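Excinuclease ABC, subunit A. (Deinococcus radiodurans, PDB 2VF7) probably binds DNA and recognises damage in excision repair, hydrolysing ATP as a zinc-containing UvrA protein of the ABC superfamily. Local coordinates at residues R19-H24 / F54-A59; V39-V44 / S50-G55; I196-T199 / D203-V206. The protein carries 1 engineered substitution. All coordinates share one frame; numbering follows the deposited sequence.

Contact 1. Residues R19-H24 / F54-A59; sequences RGARQH and FGTLYA. With ADP (adenosine-5'-diphosphate), chain E.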
ATOM      1  N   ARG A  19     -26.373   2.420 -11.841  1.00 52.65           N
ATOM      2  CA  ARG A  19     -26.862   2.141 -13.174  1.00 52.84           C
ATOM      3  C   ARG A  19     -26.003   1.110 -13.908  1.00 52.47           C
ATOM      4  O   ARG A  19     -24.772   1.207 -13.903  1.00 52.61           O
ATOM      5  CB  ARG A  19     -26.877   3.435 -13.970  1.00 53.25           C
ATOM      6  CG  ARG A  19     -27.475   3.307 -15.341  1.00 53.79           C
ATOM      7  CD  ARG A  19     -27.651   4.680 -15.959  1.00 55.68           C
ATOM      8  NE  ARG A  19     -26.393   5.341 -16.322  1.00 55.04           N
ATOM      9  CZ  ARG A  19     -25.665   5.016 -17.389  1.00 56.32           C
ATOM     10  NH1 ARG A  19     -26.043   4.007 -18.172  1.00 56.49           N
ATOM     11  NH2 ARG A  19     -24.547   5.676 -17.659  1.00 54.85           N
ATOM     12  N   GLY A  20     -26.657   0.139 -14.545  1.00 51.91           N
ATOM     13  CA  GLY A  20     -25.964  -0.830 -15.401  1.00 51.30           C
ATOM     14  C   GLY A  20     -25.086  -1.832 -14.670  1.00 50.88           C
ATOM     15  O   GLY A  20     -24.059  -2.245 -15.178  1.00 50.25           O
ATOM     16  N   ALA A  21     -25.502  -2.232 -13.477  1.00 51.14           N
ATOM     17  CA  ALA A  21     -24.732  -3.190 -12.679  1.00 51.36           C
ATOM     18  C   ALA A  21     -24.987  -4.609 -13.178  1.00 51.33           C
ATOM     19  O   ALA A  21     -26.110  -5.109 -13.097  1.00 51.18           O
ATOM     20  CB  ALA A  21     -25.100  -3.052 -11.181  1.00 51.25           C
ATOM     21  N   ARG A  22     -23.959  -5.245 -13.728  1.00 51.70           N
ATOM     22  CA  ARG A  22     -24.100  -6.638 -14.142  1.00 52.14           C
ATOM     23  C   ARG A  22     -23.005  -7.596 -13.601  1.00 52.01           C
ATOM     24  O   ARG A  22     -22.595  -8.537 -14.269  1.00 52.03           O
ATOM     25  CB  ARG A  22     -24.327  -6.737 -15.668  1.00 52.49           C
ATOM     26  CG  ARG A  22     -23.170  -6.279 -16.492  1.00 53.05           C
ATOM     27  CD  ARG A  22     -23.537  -5.662 -17.832  1.00 52.89           C
ATOM     28  NE  ARG A  22     -22.492  -4.685 -18.113  1.00 54.93           N
ATOM     29  CZ  ARG A  22     -22.673  -3.374 -18.176  1.00 57.15           C
ATOM     30  NH1 ARG A  22     -23.889  -2.860 -18.079  1.00 58.37           N
ATOM     31  NH2 ARG A  22     -21.632  -2.577 -18.382  1.00 58.49           N
ATOM     32  N   GLN A  23     -22.592  -7.370 -12.352  1.00 51.84           N
ATOM     33  CA  GLN A  23     -21.605  -8.201 -11.672  1.00 51.58           C
ATOM     34  C   GLN A  23     -22.192  -9.559 -11.388  1.00 51.17           C
ATOM     35  O   GLN A  23     -23.264  -9.652 -10.836  1.00 51.57           O
ATOM     36  CB  GLN A  23     -21.174  -7.543 -10.362  1.00 52.34           C
ATOM     37  CG  GLN A  23     -19.993  -8.206  -9.673  1.00 53.06           C
ATOM     38  CD  GLN A  23     -18.712  -7.922 -10.388  1.00 55.35           C
ATOM     39  OE1 GLN A  23     -18.642  -7.010 -11.214  1.00 56.79           O
ATOM     40  NE2 GLN A  23     -17.682  -8.709 -10.099  1.00 55.68           N
ATOM     41  N   HIS A  24     -21.474 -10.611 -11.766  1.00 51.44           N
ATOM     42  CA  HIS A  24     -21.976 -11.991 -11.721  1.00 50.61           C
ATOM     43  C   HIS A  24     -23.374 -12.105 -12.327  1.00 51.29           C
ATOM     44  O   HIS A  24     -23.550 -11.900 -13.551  1.00 52.36           O
ATOM     45  CB  HIS A  24     -21.900 -12.575 -10.313  1.00 50.43           C
ATOM     46  CG  HIS A  24     -20.639 -12.228  -9.596  1.00 49.12           C
ATOM     47  ND1 HIS A  24     -20.621 -11.821  -8.282  1.00 50.38           N
ATOM     48  CD2 HIS A  24     -19.354 -12.196 -10.023  1.00 45.54           C
ATOM     49  CE1 HIS A  24     -19.373 -11.551  -7.927  1.00 51.14           C
ATOM     50  NE2 HIS A  24     -18.586 -11.775  -8.966  1.00 48.27           N
ATOM     51  N   PHE A  54     -21.294  -5.806  -1.929  1.00 51.41           N
ATOM     52  CA  PHE A  54     -19.836  -5.936  -1.864  1.00 51.03           C
ATOM     53  C   PHE A  54     -19.175  -5.903  -3.216  1.00 51.22           C
ATOM     54  O   PHE A  54     -18.204  -5.178  -3.401  1.00 52.09           O
ATOM     55  CB  PHE A  54     -19.422  -7.233  -1.141  1.00 50.87           C
ATOM     56  CG  PHE A  54     -19.629  -7.193   0.346  1.00 50.89           C
ATOM     57  CD1 PHE A  54     -20.855  -7.530   0.901  1.00 48.91           C
ATOM     58  CD2 PHE A  54     -18.596  -6.811   1.198  1.00 50.88           C
ATOM     59  CE1 PHE A  54     -21.046  -7.484   2.275  1.00 48.66           C
ATOM     60  CE2 PHE A  54     -18.799  -6.766   2.592  1.00 48.25           C
ATOM     61  CZ  PHE A  54     -20.003  -7.104   3.110  1.00 48.96           C
ATOM     62  N   GLY A  55     -19.666  -6.731  -4.142  1.00 51.21           N
ATOM     63  CA  GLY A  55     -19.055  -6.903  -5.458  1.00 51.55           C
ATOM     64  C   GLY A  55     -19.091  -5.650  -6.313  1.00 51.81           C
ATOM     65  O   GLY A  55     -18.213  -5.432  -7.173  1.00 51.91           O
ATOM     66  N   THR A  56     -20.095  -4.816  -6.055  1.00 51.53           N
ATOM     67  CA  THR A  56     -20.349  -3.617  -6.852  1.00 51.60           C
ATOM     68  C   THR A  56     -20.121  -2.340  -6.034  1.00 51.50           C
ATOM     69  O   THR A  56     -19.230  -1.548  -6.356  1.00 51.50           O
ATOM     70  CB  THR A  56     -21.776  -3.661  -7.451  1.00 51.40           C
ATOM     71  OG1 THR A  56     -21.878  -4.788  -8.324  1.00 51.89           O
ATOM     72  CG2 THR A  56     -22.083  -2.412  -8.244  1.00 50.66           C
ATOM     73  N   LEU A  57     -20.898  -2.160  -4.968  1.00 51.82           N
ATOM     74  CA  LEU A  57     -20.894  -0.885  -4.213  1.00 52.02           C
ATOM     75  C   LEU A  57     -19.603  -0.665  -3.444  1.00 52.89           C
ATOM     76  O   LEU A  57     -18.884   0.300  -3.711  1.00 53.21           O
ATOM     77  CB  LEU A  57     -22.136  -0.751  -3.313  1.00 51.02           C
ATOM     78  CG  LEU A  57     -23.434  -0.311  -4.007  1.00 49.78           C
ATOM     79  CD1 LEU A  57     -24.670  -0.616  -3.183  1.00 47.76           C
ATOM     80  CD2 LEU A  57     -23.407   1.165  -4.284  1.00 48.82           C
ATOM     81  N   TYR A  58     -19.293  -1.563  -2.512  1.00 53.56           N
ATOM     82  CA  TYR A  58     -18.035  -1.481  -1.779  1.00 54.58           C
ATOM     83  C   TYR A  58     -16.832  -1.428  -2.721  1.00 54.77           C
ATOM     84  O   TYR A  58     -15.987  -0.534  -2.615  1.00 55.43           O
ATOM     85  CB  TYR A  58     -17.919  -2.639  -0.761  1.00 55.35           C
ATOM     86  CG  TYR A  58     -16.536  -2.841  -0.188  1.00 56.35           C
ATOM     87  CD1 TYR A  58     -16.015  -1.962   0.768  1.00 55.96           C
ATOM     88  CD2 TYR A  58     -15.744  -3.925  -0.591  1.00 57.47           C
ATOM     89  CE1 TYR A  58     -14.741  -2.145   1.294  1.00 55.79           C
ATOM     90  CE2 TYR A  58     -14.450  -4.118  -0.069  1.00 56.22           C
ATOM     91  CZ  TYR A  58     -13.966  -3.215   0.876  1.00 56.80           C
ATOM     92  OH  TYR A  58     -12.703  -3.389   1.408  1.00 58.05           O
ATOM     93  N   ALA A  59     -16.782  -2.355  -3.672  1.00 54.96           N
ATOM     94  CA  ALA A  59     -15.643  -2.487  -4.576  1.00 54.84           C
ATOM     95  C   ALA A  59     -15.357  -1.270  -5.469  1.00 55.00           C
ATOM     96  O   ALA A  59     -14.190  -0.893  -5.652  1.00 55.20           O
ATOM     97  CB  ALA A  59     -15.775  -3.745  -5.410  1.00 54.59           C
TER
HETATM   98  PB  ADP E 902     -26.148 -13.767  -2.188  1.00 43.47           P
HETATM   99  O1B ADP E 902     -27.609 -13.459  -2.020  1.00 47.23           O
HETATM  100  O2B ADP E 902     -25.790 -15.187  -1.866  1.00 45.01           O
HETATM  101  O3B ADP E 902     -25.263 -12.764  -1.473  1.00 46.30           O
HETATM  102  PA  ADP E 902     -24.365 -13.894  -4.338  1.00 39.89           P
HETATM  103  O1A ADP E 902     -23.528 -14.616  -3.279  1.00 37.11           O
HETATM  104  O2A ADP E 902     -23.831 -12.640  -4.948  1.00 42.67           O
HETATM  105  O3A ADP E 902     -25.837 -13.609  -3.769  1.00 40.97           O
HETATM  106  O5' ADP E 902     -24.539 -14.931  -5.555  1.00 41.35           O
HETATM  107  C5' ADP E 902     -24.871 -14.570  -6.899  1.00 39.25           C
HETATM  108  C4' ADP E 902     -23.874 -15.236  -7.833  1.00 39.34           C
HETATM  109  O4' ADP E 902     -22.597 -14.615  -7.645  1.00 39.71           O
HETATM  110  C3' ADP E 902     -23.656 -16.730  -7.596  1.00 39.63           C
HETATM  111  O3' ADP E 902     -23.533 -17.438  -8.855  1.00 36.89           O
HETATM  112  C2' ADP E 902     -22.350 -16.747  -6.815  1.00 39.03           C
HETATM  113  O2' ADP E 902     -21.652 -17.987  -6.890  1.00 39.62           O
HETATM  114  C1' ADP E 902     -21.580 -15.593  -7.446  1.00 39.55           C
HETATM  115  N9  ADP E 902     -20.549 -15.015  -6.563  1.00 39.48           N
HETATM  116  C8  ADP E 902     -20.782 -14.421  -5.373  1.00 39.84           C
HETATM  117  N7  ADP E 902     -19.651 -13.995  -4.779  1.00 37.04           N
HETATM  118  C5  ADP E 902     -18.655 -14.318  -5.627  1.00 38.64           C
HETATM  119  C6  ADP E 902     -17.196 -14.115  -5.635  1.00 38.51           C
HETATM  120  N6  ADP E 902     -16.585 -13.511  -4.582  1.00 40.16           N
HETATM  121  N1  ADP E 902     -16.512 -14.575  -6.696  1.00 40.37           N
HETATM  122  C2  ADP E 902     -17.107 -15.185  -7.748  1.00 39.14           C
HETATM  123  N3  ADP E 902     -18.429 -15.388  -7.814  1.00 40.30           N
HETATM  124  C4  ADP E 902     -19.243 -14.976  -6.801  1.00 39.63           C
HETATM  125  O   HOH W   1     -22.124  -4.642 -10.844  1.00 51.16           O
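The hydroxyl OG1 of T56 is gripped from more than one direction where it meets Q23. A water lies 2.5 Å from T56 OG1, rather close for a hydrogen bond, and accepts from Q23 N at 3.2 Å. The same hydroxyl hydrogen-bonds to S51 O, five residues earlier in the same helix. No direct hydrogen bond joins 19-24 to 54-59, but this water gives them a polar link.

The rest is van der Waals contact of Q23 carbons with T56 OG1 and G55 O, and of A21 CB with T56 CG2. Q23 CB sits 3.5 Å from T56 OG1, and the two side chains run alongside each other, head to tail. Q23 starts with CG anti to the backbone N (chi1 -171°) and then bends at chi2 (73°). This brings Q23 CD to 4.1 Å from G55 O. Its OE1 accepts from D84 N.

Q23 CG lies over the centre of one face of the H24 ring, 3.8 Å above the plane. The opposite face is turned to ADP, with C4 offset toward the rim. ND1 of H24 hydrogen-bonds to S51 OG, which probably helps to set the rotation of the ring. S51 OG also bonds to ADP, so one hydroxyl joins the ring that packs on the adenosine to the alpha phosphate.

G20 and A21 both face I29 in a G1 beta bulge, where the chain turns a corner. The loop beyond carries an aromatic residue to the adenosine, consistent with the A-loop of ABC ATPases beside the Walker A helix.

Contact 2. Residues V39-V44 / S50-G55; sequences VVFTGV and SSLAFG. With ADP (adenosine-5'-diphosphate), chain E.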
ATOM      1  N   VAL A  39     -29.514   0.669   5.493  1.00 51.31           N
ATOM      2  CA  VAL A  39     -30.034   0.003   4.297  1.00 51.86           C
ATOM      3  C   VAL A  39     -29.721  -1.485   4.381  1.00 52.38           C
ATOM      4  O   VAL A  39     -28.563  -1.873   4.554  1.00 52.72           O
ATOM      5  CB  VAL A  39     -29.443   0.578   2.967  1.00 51.45           C
ATOM      6  CG1 VAL A  39     -30.120  -0.060   1.758  1.00 52.00           C
ATOM      7  CG2 VAL A  39     -29.612   2.066   2.894  1.00 51.77           C
ATOM      8  N   VAL A  40     -30.755  -2.313   4.265  1.00 52.75           N
ATOM      9  CA  VAL A  40     -30.598  -3.770   4.338  1.00 52.88           C
ATOM     10  C   VAL A  40     -30.841  -4.382   2.962  1.00 52.85           C
ATOM     11  O   VAL A  40     -31.806  -4.047   2.301  1.00 52.96           O
ATOM     12  CB  VAL A  40     -31.525  -4.393   5.436  1.00 53.40           C
ATOM     13  CG1 VAL A  40     -31.414  -5.893   5.466  1.00 53.38           C
ATOM     14  CG2 VAL A  40     -31.155  -3.856   6.808  1.00 52.68           C
ATOM     15  N   PHE A  41     -29.929  -5.242   2.526  1.00 53.41           N
ATOM     16  CA  PHE A  41     -30.033  -5.939   1.253  1.00 54.00           C
ATOM     17  C   PHE A  41     -30.530  -7.349   1.527  1.00 54.26           C
ATOM     18  O   PHE A  41     -29.922  -8.075   2.317  1.00 54.74           O
ATOM     19  CB  PHE A  41     -28.670  -5.953   0.537  1.00 53.91           C
ATOM     20  CG  PHE A  41     -28.179  -4.566   0.131  1.00 53.99           C
ATOM     21  CD1 PHE A  41     -28.307  -4.126  -1.175  1.00 53.81           C
ATOM     22  CD2 PHE A  41     -27.613  -3.697   1.074  1.00 54.97           C
ATOM     23  CE1 PHE A  41     -27.864  -2.839  -1.552  1.00 54.86           C
ATOM     24  CE2 PHE A  41     -27.191  -2.408   0.718  1.00 54.96           C
ATOM     25  CZ  PHE A  41     -27.304  -1.989  -0.610  1.00 55.18           C
ATOM     26  N   THR A  42     -31.646  -7.724   0.899  1.00 54.17           N
ATOM     27  CA  THR A  42     -32.326  -8.987   1.235  1.00 53.89           C
ATOM     28  C   THR A  42     -32.733  -9.860   0.039  1.00 53.66           C
ATOM     29  O   THR A  42     -32.670  -9.428  -1.112  1.00 53.73           O
ATOM     30  CB  THR A  42     -33.542  -8.766   2.171  1.00 53.79           C
ATOM     31  OG1 THR A  42     -34.659  -8.291   1.415  1.00 53.08           O
ATOM     32  CG2 THR A  42     -33.208  -7.769   3.271  1.00 53.78           C
ATOM     33  N   GLY A  43     -33.150 -11.092   0.323  1.00 53.12           N
ATOM     34  CA  GLY A  43     -33.507 -12.044  -0.716  1.00 52.72           C
ATOM     35  C   GLY A  43     -32.795 -13.371  -0.510  1.00 52.41           C
ATOM     36  O   GLY A  43     -31.889 -13.453   0.320  1.00 52.39           O
ATOM     37  N   VAL A  44     -33.194 -14.403  -1.262  1.00 51.84           N
ATOM     38  CA  VAL A  44     -32.646 -15.758  -1.071  1.00 51.85           C
ATOM     39  C   VAL A  44     -31.150 -15.782  -1.323  1.00 51.92           C
ATOM     40  O   VAL A  44     -30.583 -14.824  -1.853  1.00 53.23           O
ATOM     41  CB  VAL A  44     -33.379 -16.864  -1.906  1.00 51.18           C
ATOM     42  CG1 VAL A  44     -34.843 -16.975  -1.503  1.00 51.14           C
ATOM     43  CG2 VAL A  44     -33.248 -16.606  -3.391  1.00 52.03           C
ATOM     44  N   SER A  50     -24.797 -10.033  -2.280  1.00 52.10           N
ATOM     45  CA  SER A  50     -23.385  -9.698  -2.126  1.00 52.02           C
ATOM     46  C   SER A  50     -22.775  -9.169  -3.382  1.00 51.58           C
ATOM     47  O   SER A  50     -22.006  -8.220  -3.315  1.00 52.56           O
ATOM     48  CB  SER A  50     -22.582 -10.897  -1.661  1.00 52.30           C
ATOM     49  OG  SER A  50     -22.836 -11.107  -0.284  1.00 56.25           O
ATOM     50  N   SER A  51     -23.076  -9.773  -4.532  1.00 51.31           N
ATOM     51  CA  SER A  51     -22.609  -9.216  -5.807  1.00 50.85           C
ATOM     52  C   SER A  51     -22.904  -7.704  -5.914  1.00 50.41           C
ATOM     53  O   SER A  51     -22.146  -6.978  -6.532  1.00 51.03           O
ATOM     54  CB  SER A  51     -23.220  -9.959  -6.990  1.00 50.90           C
ATOM     55  OG  SER A  51     -22.722 -11.278  -7.081  1.00 49.60           O
ATOM     56  N   LEU A  52     -23.987  -7.255  -5.277  1.00 50.32           N
ATOM     57  CA  LEU A  52     -24.406  -5.838  -5.221  1.00 50.09           C
ATOM     58  C   LEU A  52     -23.728  -5.025  -4.100  1.00 50.53           C
ATOM     59  O   LEU A  52     -22.946  -4.110  -4.386  1.00 50.96           O
ATOM     60  CB  LEU A  52     -25.932  -5.728  -5.139  1.00 50.02           C
ATOM     61  CG  LEU A  52     -26.605  -4.360  -5.312  1.00 49.98           C
ATOM     62  CD1 LEU A  52     -26.096  -3.605  -6.522  1.00 46.31           C
ATOM     63  CD2 LEU A  52     -28.100  -4.549  -5.397  1.00 48.29           C
ATOM     64  N   ALA A  53     -23.985  -5.367  -2.838  1.00 50.57           N
ATOM     65  CA  ALA A  53     -23.406  -4.599  -1.723  1.00 50.96           C
ATOM     66  C   ALA A  53     -21.886  -4.640  -1.693  1.00 51.34           C
ATOM     67  O   ALA A  53     -21.251  -3.622  -1.449  1.00 52.96           O
ATOM     68  CB  ALA A  53     -24.002  -5.033  -0.353  1.00 50.50           C
ATOM     69  N   PHE A  54     -21.294  -5.806  -1.929  1.00 51.41           N
ATOM     70  CA  PHE A  54     -19.836  -5.936  -1.864  1.00 51.03           C
ATOM     71  C   PHE A  54     -19.175  -5.903  -3.216  1.00 51.22           C
ATOM     72  O   PHE A  54     -18.204  -5.178  -3.401  1.00 52.09           O
ATOM     73  CB  PHE A  54     -19.422  -7.233  -1.141  1.00 50.87           C
ATOM     74  CG  PHE A  54     -19.629  -7.193   0.346  1.00 50.89           C
ATOM     75  CD1 PHE A  54     -20.855  -7.530   0.901  1.00 48.91           C
ATOM     76  CD2 PHE A  54     -18.596  -6.811   1.198  1.00 50.88           C
ATOM     77  CE1 PHE A  54     -21.046  -7.484   2.275  1.00 48.66           C
ATOM     78  CE2 PHE A  54     -18.799  -6.766   2.592  1.00 48.25           C
ATOM     79  CZ  PHE A  54     -20.003  -7.104   3.110  1.00 48.96           C
ATOM     80  N   GLY A  55     -19.666  -6.731  -4.142  1.00 51.21           N
ATOM     81  CA  GLY A  55     -19.055  -6.903  -5.458  1.00 51.55           C
ATOM     82  C   GLY A  55     -19.091  -5.650  -6.313  1.00 51.81           C
ATOM     83  O   GLY A  55     -18.213  -5.432  -7.173  1.00 51.91           O
TER
HETATM   84  PB  ADP E 902     -26.148 -13.767  -2.188  1.00 43.47           P
HETATM   85  O1B ADP E 902     -27.609 -13.459  -2.020  1.00 47.23           O
HETATM   86  O2B ADP E 902     -25.790 -15.187  -1.866  1.00 45.01           O
HETATM   87  O3B ADP E 902     -25.263 -12.764  -1.473  1.00 46.30           O
HETATM   88  PA  ADP E 902     -24.365 -13.894  -4.338  1.00 39.89           P
HETATM   89  O1A ADP E 902     -23.528 -14.616  -3.279  1.00 37.11           O
HETATM   90  O2A ADP E 902     -23.831 -12.640  -4.948  1.00 42.67           O
HETATM   91  O3A ADP E 902     -25.837 -13.609  -3.769  1.00 40.97           O
HETATM   92  O5' ADP E 902     -24.539 -14.931  -5.555  1.00 41.35           O
HETATM   93  C5' ADP E 902     -24.871 -14.570  -6.899  1.00 39.25           C
HETATM   94  C4' ADP E 902     -23.874 -15.236  -7.833  1.00 39.34           C
HETATM   95  O4' ADP E 902     -22.597 -14.615  -7.645  1.00 39.71           O
HETATM   96  C3' ADP E 902     -23.656 -16.730  -7.596  1.00 39.63           C
HETATM   97  O3' ADP E 902     -23.533 -17.438  -8.855  1.00 36.89           O
HETATM   98  C2' ADP E 902     -22.350 -16.747  -6.815  1.00 39.03           C
HETATM   99  O2' ADP E 902     -21.652 -17.987  -6.890  1.00 39.62           O
HETATM  100  C1' ADP E 902     -21.580 -15.593  -7.446  1.00 39.55           C
HETATM  101  N9  ADP E 902     -20.549 -15.015  -6.563  1.00 39.48           N
HETATM  102  C8  ADP E 902     -20.782 -14.421  -5.373  1.00 39.84           C
HETATM  103  N7  ADP E 902     -19.651 -13.995  -4.779  1.00 37.04           N
HETATM  104  C5  ADP E 902     -18.655 -14.318  -5.627  1.00 38.64           C
HETATM  105  C6  ADP E 902     -17.196 -14.115  -5.635  1.00 38.51           C
HETATM  106  N6  ADP E 902     -16.585 -13.511  -4.582  1.00 40.16           N
HETATM  107  N1  ADP E 902     -16.512 -14.575  -6.696  1.00 40.37           N
HETATM  108  C2  ADP E 902     -17.107 -15.185  -7.748  1.00 39.14           C
HETATM  109  N3  ADP E 902     -18.429 -15.388  -7.814  1.00 40.30           N
HETATM  110  C4  ADP E 902     -19.243 -14.976  -6.801  1.00 39.63           C
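Strand 39-42 passes beside helix 50-55, and the backbones come nearest at F41 and A53, whose CA atoms are 7.4 Å apart. No hydrogen bond crosses between the segments. F41 carries the strand side of the contact alone.

F41 has CG beside the backbone N and anti to the carbonyl carbon (chi1 -65°), which turns the ring toward the helix. A53 CB sits over the ring centre, 4.1 Å from the centroid and 11° off the normal. This is a CH-pi contact. L52 comes in differently. Its CD2 branch meets the ring at the edge, near the ring plane, 4.2 Å from F41 CE1. One ring thus receives a methyl on its face and another at its rim, and all three residues are buried.

The start of the helix serves the nucleotide. S50 N donates to ADP O3B at 2.9 Å (N-H...O angle 148°), and S50 OG adds a weak bond to the same oxygen. ADP O2A is held twice by S51, through its N at 3.0 Å and its OG at 2.8 Å. S50 O accepts from both F54 N and G55 N, where the helix widens into a pi-type turn.

The loop between strand and helix is a P-loop (Walker A), whose backbone amides bind the ADP phosphates. K49 NZ bonds G43 O and also ADP. Strand 38-42 runs parallel between strands 433-437 and 449-453 in the six-stranded sheet, and F41 touches V451. Further along helix 49-69, F54 reaches V404 and D406 of strand 402-406.

Contact 3. Residues I196-T199 / D203-V206; sequences ILVT and DVDV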
ATOM      1  N   ILE A 196      27.809 -29.730  -1.602  1.00 50.84           N
ATOM      2  CA  ILE A 196      28.790 -28.842  -0.978  1.00 50.30           C
ATOM      3  C   ILE A 196      29.766 -29.678  -0.158  1.00 50.73           C
ATOM      4  O   ILE A 196      30.983 -29.499  -0.290  1.00 51.62           O
ATOM      5  CB  ILE A 196      28.135 -27.680  -0.143  1.00 50.43           C
ATOM      6  CG1 ILE A 196      27.462 -26.683  -1.074  1.00 48.38           C
ATOM      7  CG2 ILE A 196      29.181 -26.952   0.759  1.00 50.07           C
ATOM      8  CD1 ILE A 196      26.573 -25.771  -0.375  1.00 48.49           C
ATOM      9  N   LEU A 197      29.246 -30.587   0.669  1.00 50.63           N
ATOM     10  CA  LEU A 197      30.086 -31.517   1.430  1.00 50.66           C
ATOM     11  C   LEU A 197      31.036 -32.386   0.608  1.00 51.56           C
ATOM     12  O   LEU A 197      32.124 -32.681   1.092  1.00 52.70           O
ATOM     13  CB  LEU A 197      29.258 -32.408   2.381  1.00 50.34           C
ATOM     14  CG  LEU A 197      28.365 -31.767   3.462  1.00 49.07           C
ATOM     15  CD1 LEU A 197      27.740 -32.816   4.378  1.00 47.34           C
ATOM     16  CD2 LEU A 197      29.149 -30.732   4.272  1.00 46.53           C
ATOM     17  N   VAL A 198      30.666 -32.809  -0.610  1.00 52.26           N
ATOM     18  CA  VAL A 198      31.594 -33.640  -1.412  1.00 52.60           C
ATOM     19  C   VAL A 198      32.766 -32.822  -1.948  1.00 53.76           C
ATOM     20  O   VAL A 198      33.896 -33.346  -2.025  1.00 55.20           O
ATOM     21  CB  VAL A 198      30.923 -34.506  -2.557  1.00 52.78           C
ATOM     22  CG1 VAL A 198      29.577 -35.091  -2.101  1.00 50.98           C
ATOM     23  CG2 VAL A 198      30.739 -33.721  -3.797  1.00 53.24           C
ATOM     24  N   THR A 199      32.518 -31.542  -2.271  1.00 53.39           N
ATOM     25  CA  THR A 199      33.584 -30.585  -2.646  1.00 53.32           C
ATOM     26  C   THR A 199      34.554 -30.410  -1.470  1.00 53.67           C
ATOM     27  O   THR A 199      35.773 -30.365  -1.629  1.00 53.91           O
ATOM     28  CB  THR A 199      32.970 -29.197  -3.087  1.00 53.48           C
ATOM     29  OG1 THR A 199      32.369 -29.334  -4.370  1.00 53.25           O
ATOM     30  CG2 THR A 199      34.001 -28.098  -3.167  1.00 51.96           C
ATOM     31  N   ASP A 203      32.817 -37.521   3.403  1.00 54.78           N
ATOM     32  CA  ASP A 203      32.253 -38.757   2.875  1.00 54.77           C
ATOM     33  C   ASP A 203      30.722 -38.844   3.055  1.00 54.35           C
ATOM     34  O   ASP A 203      30.160 -38.965   4.150  1.00 53.68           O
ATOM     35  CB  ASP A 203      32.954 -39.968   3.521  1.00 55.64           C
ATOM     36  CG  ASP A 203      32.752 -41.271   2.750  1.00 56.58           C
ATOM     37  OD1 ASP A 203      31.920 -41.345   1.817  1.00 56.62           O
ATOM     38  OD2 ASP A 203      33.457 -42.244   3.097  1.00 60.04           O
ATOM     39  N   VAL A 204      30.072 -38.809   1.912  1.00 53.76           N
ATOM     40  CA  VAL A 204      28.656 -38.658   1.789  1.00 52.97           C
ATOM     41  C   VAL A 204      27.968 -40.054   1.614  1.00 53.31           C
ATOM     42  O   VAL A 204      26.752 -40.185   1.749  1.00 52.69           O
ATOM     43  CB  VAL A 204      28.467 -37.624   0.632  1.00 53.22           C
ATOM     44  CG1 VAL A 204      27.444 -38.044  -0.428  1.00 51.91           C
ATOM     45  CG2 VAL A 204      28.280 -36.203   1.200  1.00 51.31           C
ATOM     46  N   ASP A 205      28.785 -41.085   1.376  1.00 53.66           N
ATOM     47  CA  ASP A 205      28.312 -42.449   1.089  1.00 54.58           C
ATOM     48  C   ASP A 205      28.741 -43.457   2.170  1.00 54.64           C
ATOM     49  O   ASP A 205      28.961 -44.630   1.884  1.00 54.59           O
ATOM     50  CB  ASP A 205      28.801 -42.910  -0.293  1.00 54.12           C
ATOM     51  CG  ASP A 205      28.402 -41.958  -1.397  1.00 55.12           C
ATOM     52  OD1 ASP A 205      27.197 -41.873  -1.700  1.00 55.36           O
ATOM     53  OD2 ASP A 205      29.297 -41.289  -1.962  1.00 54.96           O
ATOM     54  N   VAL A 206      28.816 -42.979   3.411  1.00 55.13           N
ATOM     55  CA  VAL A 206      29.202 -43.776   4.592  1.00 55.01           C
ATOM     56  C   VAL A 206      28.187 -43.496   5.701  1.00 54.41           C
ATOM     57  O   VAL A 206      27.763 -42.357   5.856  1.00 54.35           O
ATOM     58  CB  VAL A 206      30.636 -43.375   5.008  1.00 55.62           C
ATOM     59  CG1 VAL A 206      30.725 -42.933   6.472  1.00 56.15           C
ATOM     60  CG2 VAL A 206      31.630 -44.483   4.657  1.00 57.05           C
TER
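L197 and V198 meet V204 without any ring in the contact. The flat group in 203-206 that takes part in its turn is the carboxylate of D203. D205 N reaches D203 OD1 from above the carboxylate plane, 36° out of it, at 3.2 Å. The other carboxylate, on D205, forms a salt bridge with R177.

Between the segments the contact is wholly apolar. V204 CG2 does most of the touching. V204 CG2 lies 3.7 Å from V198 CG1 and 4.1 Å from L197 CB. The two valines cross obliquely, and V198 CG1 also comes within 3.9 Å of V204 CB. V198 holds CG1 beside its backbone N, leaving CG2 in the crowded position.

The bond from D205 N to D203 OD1 closes an Asx turn. The turn follows helix 187-199 in the UvrA DNA-binding domain, after a link of three residues. The CB of D203 points away from the helix segment and that of V204 toward it.

V204 is not staggered about chi1 (132°), so its methyl positions may be less certain. It also packs on I176 and R177, and its backbone bonds to R177. On the helix side, L197 touches F255, and V198 touches T239 of helix 236-245.

How the contacts relate
Contacts 1 and 2 share F54 and G55 and use the same helix, 49-69. Their centres are 10 Å apart and both touch ADP. Of these two, contact 2 is the buried one, where the helix meets the central sheet through apolar groups. Contact 1 is only partly buried, on the side of the nucleotide's base and sugar, and includes a bridging water. The two also touch through L57 CD1 and the F41 ring. Contact 3 stands apart, about 45 Å from contact 1 by nearest atoms, in the DNA-binding domain. Like contact 2 it is apolar and buried, but it joins a helix to its own following loop and lies away from the annotated sites.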